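Local coordinates for synaptonemal complex protein 2 (Mus musculus, PDB 5IWZ), which helps build the axial and lateral elements of synaptonemal complexes in meiotic prophase and is required for normal chromosome synapsis and fertility, at residues F154-R166 against E198-I210. Sequence-based numbering, arbitrary orientation.
Sequences FIPQICALVIDSR and EMLTLMSNMGERI
Helices 144-163 and 197-212, with helix 169-185 between them in sequence, pack side by side in the helical, armadillo-repeat-like region, P156, C159 and I163 meeting M199, L202 and M206. The axes of 154-163 and 198-210 run roughly the same way, 31° apart, and come within 9.7 Å. L202 is the knob: its forked end enters the hole formed by P156, C159, A160 and I163, with CD1 over the P156 backbone and CD2 3.8 Å from I163 CD1. I163 replies from the other helix, its long branch crossing M206 at about a right angle and bringing CD1 to 3.6 Å from M206 CG. Methionine, unbranched and flexible, can bend round the knob: M206 SD lies 3.5 Å from C159 SG, the small cysteine letting it close to the helix, while M199, bent at chi2 and chi3, curls its CE to 3.9 Å from I155 CG2. The E198 carboxylate lies beside the P156 ring at the more exposed margin. Where helix 144-163 ends, R209, long and rich in N-H donors, reaches across to V162 O: NE donates at 3.0 Å, and NH2 adds a weak bond to the same oxygen. CG stands anti to the backbone N (chi1 166°), and a bend at chi2 helps bring one guanidinium face to I163 O. A leucine in its place would probably leave V162 O without these donors and the helix end less firmly tied. Beyond it D164 forms an Asx turn, OD1 accepting from R166 N. Parallel packing of a helix on the next but one in the chain is consistent with an armadillo-like alpha-solenoid.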
ATOM      1  N   PHE A 154       6.209  11.999   8.363  1.00 26.54           N
ATOM      2  CA  PHE A 154       5.471  10.794   7.989  1.00 25.43           C
ATOM      3  C   PHE A 154       6.326   9.542   7.806  1.00 31.37           C
ATOM      4  O   PHE A 154       5.785   8.448   7.963  1.00 33.99           O
ATOM      5  CB  PHE A 154       4.643  11.038   6.720  1.00 29.47           C
ATOM      6  CG  PHE A 154       3.281  11.606   7.014  1.00 37.31           C
ATOM      7  CD1 PHE A 154       2.240  10.769   7.387  1.00 35.59           C
ATOM      8  CD2 PHE A 154       3.051  12.972   6.956  1.00 30.25           C
ATOM      9  CE1 PHE A 154       0.986  11.280   7.671  1.00 36.46           C
ATOM     10  CE2 PHE A 154       1.790  13.496   7.241  1.00 34.07           C
ATOM     11  CZ  PHE A 154       0.760  12.648   7.593  1.00 38.34           C
ATOM     12  N   ILE A 155       7.643   9.649   7.532  1.00 30.27           N
ATOM     13  CA  ILE A 155       8.491   8.453   7.541  1.00 29.18           C
ATOM     14  C   ILE A 155       8.388   7.688   8.862  1.00 35.88           C
ATOM     15  O   ILE A 155       8.193   6.469   8.825  1.00 32.24           O
ATOM     16  CB  ILE A 155       9.944   8.815   7.174  1.00 31.40           C
ATOM     17  CG1 ILE A 155      10.036   9.364   5.756  1.00 34.86           C
ATOM     18  CG2 ILE A 155      10.849   7.608   7.341  1.00 33.96           C
ATOM     19  CD1 ILE A 155       9.563   8.421   4.725  1.00 36.38           C
ATOM     20  N   PRO A 156       8.499   8.332  10.040  1.00 35.04           N
ATOM     21  CA  PRO A 156       8.302   7.557  11.286  1.00 36.33           C
ATOM     22  C   PRO A 156       6.890   7.015  11.453  1.00 35.89           C
ATOM     23  O   PRO A 156       6.725   5.907  11.982  1.00 31.90           O
ATOM     24  CB  PRO A 156       8.659   8.564  12.398  1.00 37.39           C
ATOM     25  CG  PRO A 156       8.706   9.891  11.750  1.00 39.27           C
ATOM     26  CD  PRO A 156       9.043   9.677  10.316  1.00 37.11           C
ATOM     27  N   GLN A 157       5.867   7.765  11.030  1.00 30.70           N
ATOM     28  CA  GLN A 157       4.488   7.293  11.149  1.00 27.25           C
ATOM     29  C   GLN A 157       4.269   6.035  10.320  1.00 29.51           C
ATOM     30  O   GLN A 157       3.641   5.073  10.774  1.00 28.25           O
ATOM     31  CB  GLN A 157       3.511   8.379  10.678  1.00 25.63           C
ATOM     32  CG  GLN A 157       3.475   9.644  11.523  1.00 37.37           C
ATOM     33  CD  GLN A 157       2.661   9.479  12.789  1.00 39.38           C
ATOM     34  OE1 GLN A 157       1.874   8.539  12.918  1.00 38.86           O
ATOM     35  NE2 GLN A 157       2.860  10.385  13.745  1.00 37.58           N
ATOM     36  N   ILE A 158       4.743   6.047   9.076  1.00 27.04           N
ATOM     37  CA  ILE A 158       4.534   4.906   8.190  1.00 30.72           C
ATOM     38  C   ILE A 158       5.276   3.669   8.701  1.00 29.57           C
ATOM     39  O   ILE A 158       4.721   2.563   8.705  1.00 30.82           O
ATOM     40  CB  ILE A 158       4.935   5.277   6.751  1.00 29.15           C
ATOM     41  CG1 ILE A 158       3.990   6.381   6.249  1.00 29.81           C
ATOM     42  CG2 ILE A 158       4.914   4.025   5.840  1.00 26.43           C
ATOM     43  CD1 ILE A 158       4.313   6.907   4.856  1.00 33.91           C
ATOM     44  N   CYS A 159       6.524   3.835   9.160  1.00 30.82           N
ATOM     45  CA  CYS A 159       7.263   2.704   9.723  1.00 32.78           C
ATOM     46  C   CYS A 159       6.531   2.110  10.920  1.00 37.85           C
ATOM     47  O   CYS A 159       6.407   0.881  11.043  1.00 32.71           O
ATOM     48  CB  CYS A 159       8.679   3.131  10.129  1.00 34.80           C
ATOM     49  SG  CYS A 159       9.793   3.592   8.786  1.00 37.96           S
ATOM     50  N   ALA A 160       6.057   2.971  11.830  1.00 29.91           N
ATOM     51  CA  ALA A 160       5.286   2.478  12.965  1.00 34.12           C
ATOM     52  C   ALA A 160       4.049   1.718  12.492  1.00 32.34           C
ATOM     53  O   ALA A 160       3.732   0.644  13.022  1.00 35.40           O
ATOM     54  CB  ALA A 160       4.899   3.642  13.886  1.00 37.90           C
ATOM     55  N   LEU A 161       3.363   2.246  11.470  1.00 28.60           N
ATOM     56  CA  LEU A 161       2.174   1.593  10.923  1.00 33.60           C
ATOM     57  C   LEU A 161       2.508   0.236  10.323  1.00 35.76           C
ATOM     58  O   LEU A 161       1.731  -0.722  10.452  1.00 31.25           O
ATOM     59  CB  LEU A 161       1.535   2.488   9.860  1.00 35.38           C
ATOM     60  CG  LEU A 161       0.161   2.129   9.289  1.00 40.97           C
ATOM     61  CD1 LEU A 161      -0.906   2.224  10.374  1.00 35.69           C
ATOM     62  CD2 LEU A 161      -0.207   3.037   8.118  1.00 40.33           C
ATOM     63  N   VAL A 162       3.644   0.146   9.630  1.00 35.30           N
ATOM     64  CA  VAL A 162       4.034  -1.091   8.966  1.00 34.17           C
ATOM     65  C   VAL A 162       4.450  -2.141   9.991  1.00 30.88           C
ATOM     66  O   VAL A 162       4.219  -3.338   9.791  1.00 34.42           O
ATOM     67  CB  VAL A 162       5.142  -0.796   7.934  1.00 31.79           C
ATOM     68  CG1 VAL A 162       5.774  -2.072   7.432  1.00 41.56           C
ATOM     69  CG2 VAL A 162       4.563  -0.028   6.744  1.00 24.20           C
ATOM     70  N   ILE A 163       5.028  -1.712  11.113  1.00 31.16           N
ATOM     71  CA  ILE A 163       5.432  -2.635  12.167  1.00 39.46           C
ATOM     72  C   ILE A 163       4.252  -3.152  12.982  1.00 42.44           C
ATOM     73  O   ILE A 163       4.360  -4.216  13.610  1.00 39.69           O
ATOM     74  CB  ILE A 163       6.449  -1.924  13.079  1.00 44.10           C
ATOM     75  CG1 ILE A 163       7.778  -1.719  12.351  1.00 48.80           C
ATOM     76  CG2 ILE A 163       6.677  -2.669  14.374  1.00 51.37           C
ATOM     77  CD1 ILE A 163       8.691  -0.726  13.074  1.00 51.73           C
ATOM     78  N   ASP A 164       3.133  -2.426  13.010  1.00 35.79           N
ATOM     79  CA  ASP A 164       2.026  -2.737  13.913  1.00 36.37           C
ATOM     80  C   ASP A 164       1.234  -3.894  13.311  1.00 37.29           C
ATOM     81  O   ASP A 164       0.549  -3.730  12.294  1.00 36.96           O
ATOM     82  CB  ASP A 164       1.155  -1.495  14.132  1.00 34.89           C
ATOM     83  CG  ASP A 164       0.032  -1.697  15.176  1.00 44.80           C
ATOM     84  OD1 ASP A 164      -0.307  -2.846  15.524  1.00 44.99           O
ATOM     85  OD2 ASP A 164      -0.535  -0.677  15.644  1.00 48.22           O
ATOM     86  N   SER A 165       1.319  -5.072  13.940  1.00 38.57           N
ATOM     87  CA  SER A 165       0.673  -6.256  13.381  1.00 38.68           C
ATOM     88  C   SER A 165      -0.843  -6.169  13.421  1.00 39.70           C
ATOM     89  O   SER A 165      -1.506  -6.969  12.756  1.00 43.24           O
ATOM     90  CB  SER A 165       1.139  -7.519  14.113  1.00 42.77           C
ATOM     91  OG  SER A 165       0.635  -7.579  15.435  1.00 48.34           O
ATOM     92  N   ARG A 166      -1.409  -5.204  14.149  1.00 40.89           N
ATOM     93  CA  ARG A 166      -2.860  -5.087  14.205  1.00 44.55           C
ATOM     94  C   ARG A 166      -3.458  -4.501  12.934  1.00 42.55           C
ATOM     95  O   ARG A 166      -4.657  -4.674  12.702  1.00 45.49           O
ATOM     96  CB  ARG A 166      -3.267  -4.250  15.421  1.00 40.26           C
ATOM     97  CG  ARG A 166      -2.805  -4.838  16.746  1.00 44.59           C
ATOM     98  CD  ARG A 166      -3.095  -3.905  17.905  1.00 45.58           C
ATOM     99  NE  ARG A 166      -2.316  -2.677  17.793  1.00 46.87           N
ATOM    100  CZ  ARG A 166      -2.529  -1.589  18.520  1.00 45.54           C
ATOM    101  NH1 ARG A 166      -3.498  -1.573  19.421  1.00 44.35           N
ATOM    102  NH2 ARG A 166      -1.774  -0.514  18.341  1.00 45.37           N
ATOM    103  N   GLU A 198      14.998   7.282  17.421  1.00 59.86           N
ATOM    104  CA  GLU A 198      13.692   6.722  17.088  1.00 55.52           C
ATOM    105  C   GLU A 198      13.756   5.906  15.804  1.00 47.70           C
ATOM    106  O   GLU A 198      13.189   4.811  15.736  1.00 50.01           O
ATOM    107  CB  GLU A 198      12.640   7.828  16.962  1.00 51.34           C
ATOM    108  CG  GLU A 198      11.229   7.274  16.804  1.00 61.96           C
ATOM    109  CD  GLU A 198      10.293   8.199  16.026  1.00 74.48           C
ATOM    110  OE1 GLU A 198      10.720   9.307  15.625  1.00 73.15           O
ATOM    111  OE2 GLU A 198       9.119   7.815  15.820  1.00 82.45           O
ATOM    112  N   MET A 199      14.445   6.422  14.779  1.00 50.14           N
ATOM    113  CA  MET A 199      14.535   5.711  13.508  1.00 52.84           C
ATOM    114  C   MET A 199      15.298   4.404  13.665  1.00 50.75           C
ATOM    115  O   MET A 199      14.914   3.382  13.079  1.00 47.22           O
ATOM    116  CB  MET A 199      15.198   6.593  12.445  1.00 48.80           C
ATOM    117  CG  MET A 199      14.248   7.567  11.763  1.00 53.68           C
ATOM    118  SD  MET A 199      12.576   6.897  11.584  1.00 60.28           S
ATOM    119  CE  MET A 199      12.783   5.799  10.183  1.00 57.60           C
ATOM    120  N   LEU A 200      16.378   4.417  14.451  1.00 46.09           N
ATOM    121  CA  LEU A 200      17.169   3.204  14.633  1.00 46.67           C
ATOM    122  C   LEU A 200      16.347   2.108  15.293  1.00 54.28           C
ATOM    123  O   LEU A 200      16.424   0.939  14.897  1.00 51.65           O
ATOM    124  CB  LEU A 200      18.415   3.497  15.455  1.00 41.81           C
ATOM    125  CG  LEU A 200      19.560   4.142  14.667  1.00 59.74           C
ATOM    126  CD1 LEU A 200      20.601   4.666  15.633  1.00 67.41           C
ATOM    127  CD2 LEU A 200      20.189   3.160  13.679  1.00 65.96           C
ATOM    128  N   THR A 201      15.546   2.466  16.298  1.00 49.63           N
ATOM    129  CA  THR A 201      14.632   1.497  16.896  1.00 53.62           C
ATOM    130  C   THR A 201      13.597   1.007  15.886  1.00 47.16           C
ATOM    131  O   THR A 201      13.340  -0.200  15.781  1.00 46.76           O
ATOM    132  CB  THR A 201      13.963   2.119  18.124  1.00 58.28           C
ATOM    133  OG1 THR A 201      14.960   2.420  19.097  1.00 64.77           O
ATOM    134  CG2 THR A 201      12.936   1.175  18.728  1.00 55.88           C
ATOM    135  N   LEU A 202      12.982   1.933  15.141  1.00 43.71           N
ATOM    136  CA  LEU A 202      11.974   1.536  14.158  1.00 42.82           C
ATOM    137  C   LEU A 202      12.570   0.607  13.109  1.00 44.43           C
ATOM    138  O   LEU A 202      11.986  -0.432  12.775  1.00 41.77           O
ATOM    139  CB  LEU A 202      11.360   2.768  13.491  1.00 37.77           C
ATOM    140  CG  LEU A 202      10.391   3.546  14.379  1.00 45.04           C
ATOM    141  CD1 LEU A 202       9.974   4.857  13.712  1.00 43.18           C
ATOM    142  CD2 LEU A 202       9.179   2.684  14.702  1.00 39.54           C
ATOM    143  N   MET A 203      13.741   0.965  12.579  1.00 40.61           N
ATOM    144  CA  MET A 203      14.356   0.139  11.554  1.00 44.00           C
ATOM    145  C   MET A 203      14.726  -1.230  12.087  1.00 45.67           C
ATOM    146  O   MET A 203      14.665  -2.220  11.351  1.00 46.70           O
ATOM    147  CB  MET A 203      15.584   0.832  10.997  1.00 43.43           C
ATOM    148  CG  MET A 203      15.248   1.983  10.109  1.00 45.78           C
ATOM    149  SD  MET A 203      16.810   2.705   9.627  1.00 52.97           S
ATOM    150  CE  MET A 203      16.949   2.174   7.940  1.00 48.49           C
ATOM    151  N   SER A 204      15.114  -1.310  13.354  1.00 42.99           N
ATOM    152  CA  SER A 204      15.377  -2.617  13.942  1.00 47.00           C
ATOM    153  C   SER A 204      14.090  -3.436  14.035  1.00 45.67           C
ATOM    154  O   SER A 204      14.078  -4.637  13.717  1.00 39.02           O
ATOM    155  CB  SER A 204      16.026  -2.445  15.317  1.00 40.83           C
ATOM    156  OG  SER A 204      16.559  -3.674  15.754  1.00 52.01           O
ATOM    157  N   ASN A 205      12.987  -2.800  14.446  1.00 38.63           N
ATOM    158  CA  ASN A 205      11.719  -3.524  14.497  1.00 41.38           C
ATOM    159  C   ASN A 205      11.197  -3.849  13.102  1.00 42.11           C
ATOM    160  O   ASN A 205      10.455  -4.825  12.935  1.00 39.21           O
ATOM    161  CB  ASN A 205      10.689  -2.731  15.292  1.00 42.04           C
ATOM    162  CG  ASN A 205      11.163  -2.432  16.706  1.00 49.23           C
ATOM    163  OD1 ASN A 205      11.860  -3.238  17.320  1.00 53.33           O
ATOM    164  ND2 ASN A 205      10.806  -1.268  17.215  1.00 54.85           N
ATOM    165  N   MET A 206      11.569  -3.056  12.097  1.00 32.43           N
ATOM    166  CA  MET A 206      11.198  -3.388  10.728  1.00 40.11           C
ATOM    167  C   MET A 206      11.891  -4.664  10.272  1.00 39.62           C
ATOM    168  O   MET A 206      11.249  -5.556   9.701  1.00 35.62           O
ATOM    169  CB  MET A 206      11.527  -2.222   9.804  1.00 45.24           C
ATOM    170  CG  MET A 206      10.702  -0.981  10.111  1.00 50.25           C
ATOM    171  SD  MET A 206      10.978   0.297   8.896  1.00 49.10           S
ATOM    172  CE  MET A 206       9.589  -0.068   7.799  1.00 38.84           C
ATOM    173  N   GLY A 207      13.201  -4.775  10.536  1.00 38.70           N
ATOM    174  CA  GLY A 207      13.912  -6.014  10.236  1.00 34.57           C
ATOM    175  C   GLY A 207      13.269  -7.228  10.880  1.00 41.54           C
ATOM    176  O   GLY A 207      13.023  -8.239  10.216  1.00 37.79           O
ATOM    177  N   GLU A 208      13.011  -7.153  12.194  1.00 44.52           N
ATOM    178  CA  GLU A 208      12.285  -8.214  12.892  1.00 47.91           C
ATOM    179  C   GLU A 208      10.989  -8.542  12.178  1.00 41.40           C
ATOM    180  O   GLU A 208      10.597  -9.715  12.058  1.00 36.61           O
ATOM    181  CB  GLU A 208      11.954  -7.784  14.321  1.00 54.25           C
ATOM    182  CG  GLU A 208      12.999  -8.080  15.370  1.00 69.02           C
ATOM    183  CD  GLU A 208      12.470  -7.823  16.778  1.00 78.63           C
ATOM    184  OE1 GLU A 208      11.291  -8.130  17.053  1.00 79.32           O
ATOM    185  OE2 GLU A 208      13.214  -7.296  17.630  1.00 86.93           O
ATOM    186  N   ARG A 209      10.313  -7.500  11.693  1.00 37.05           N
ATOM    187  CA  ARG A 209       8.978  -7.646  11.136  1.00 34.81           C
ATOM    188  C   ARG A 209       8.991  -8.422   9.823  1.00 32.21           C
ATOM    189  O   ARG A 209       8.038  -9.150   9.536  1.00 34.01           O
ATOM    190  CB  ARG A 209       8.354  -6.263  10.962  1.00 33.35           C
ATOM    191  CG  ARG A 209       7.123  -6.215  10.095  1.00 37.88           C
ATOM    192  CD  ARG A 209       5.956  -6.765  10.802  1.00 43.92           C
ATOM    193  NE  ARG A 209       4.741  -6.228  10.211  1.00 52.25           N
ATOM    194  CZ  ARG A 209       3.525  -6.707  10.430  1.00 59.42           C
ATOM    195  NH1 ARG A 209       3.354  -7.762  11.229  1.00 70.52           N
ATOM    196  NH2 ARG A 209       2.530  -6.135   9.840  1.00 54.90           N
ATOM    197  N   ILE A 210      10.051  -8.295   9.024  1.00 35.45           N
ATOM    198  CA  ILE A 210      10.167  -9.119   7.821  1.00 39.13           C
ATOM    199  C   ILE A 210       9.904 -10.582   8.147  1.00 35.23           C
ATOM    200  O   ILE A 210       9.174 -11.278   7.429  1.00 33.27           O
ATOM    201  CB  ILE A 210      11.559  -8.943   7.199  1.00 34.52           C
ATOM    202  CG1 ILE A 210      11.746  -7.533   6.648  1.00 30.29           C
ATOM    203  CG2 ILE A 210      11.791  -9.981   6.113  1.00 40.49           C
ATOM    204  CD1 ILE A 210      13.216  -7.203   6.410  1.00 36.84           C
TER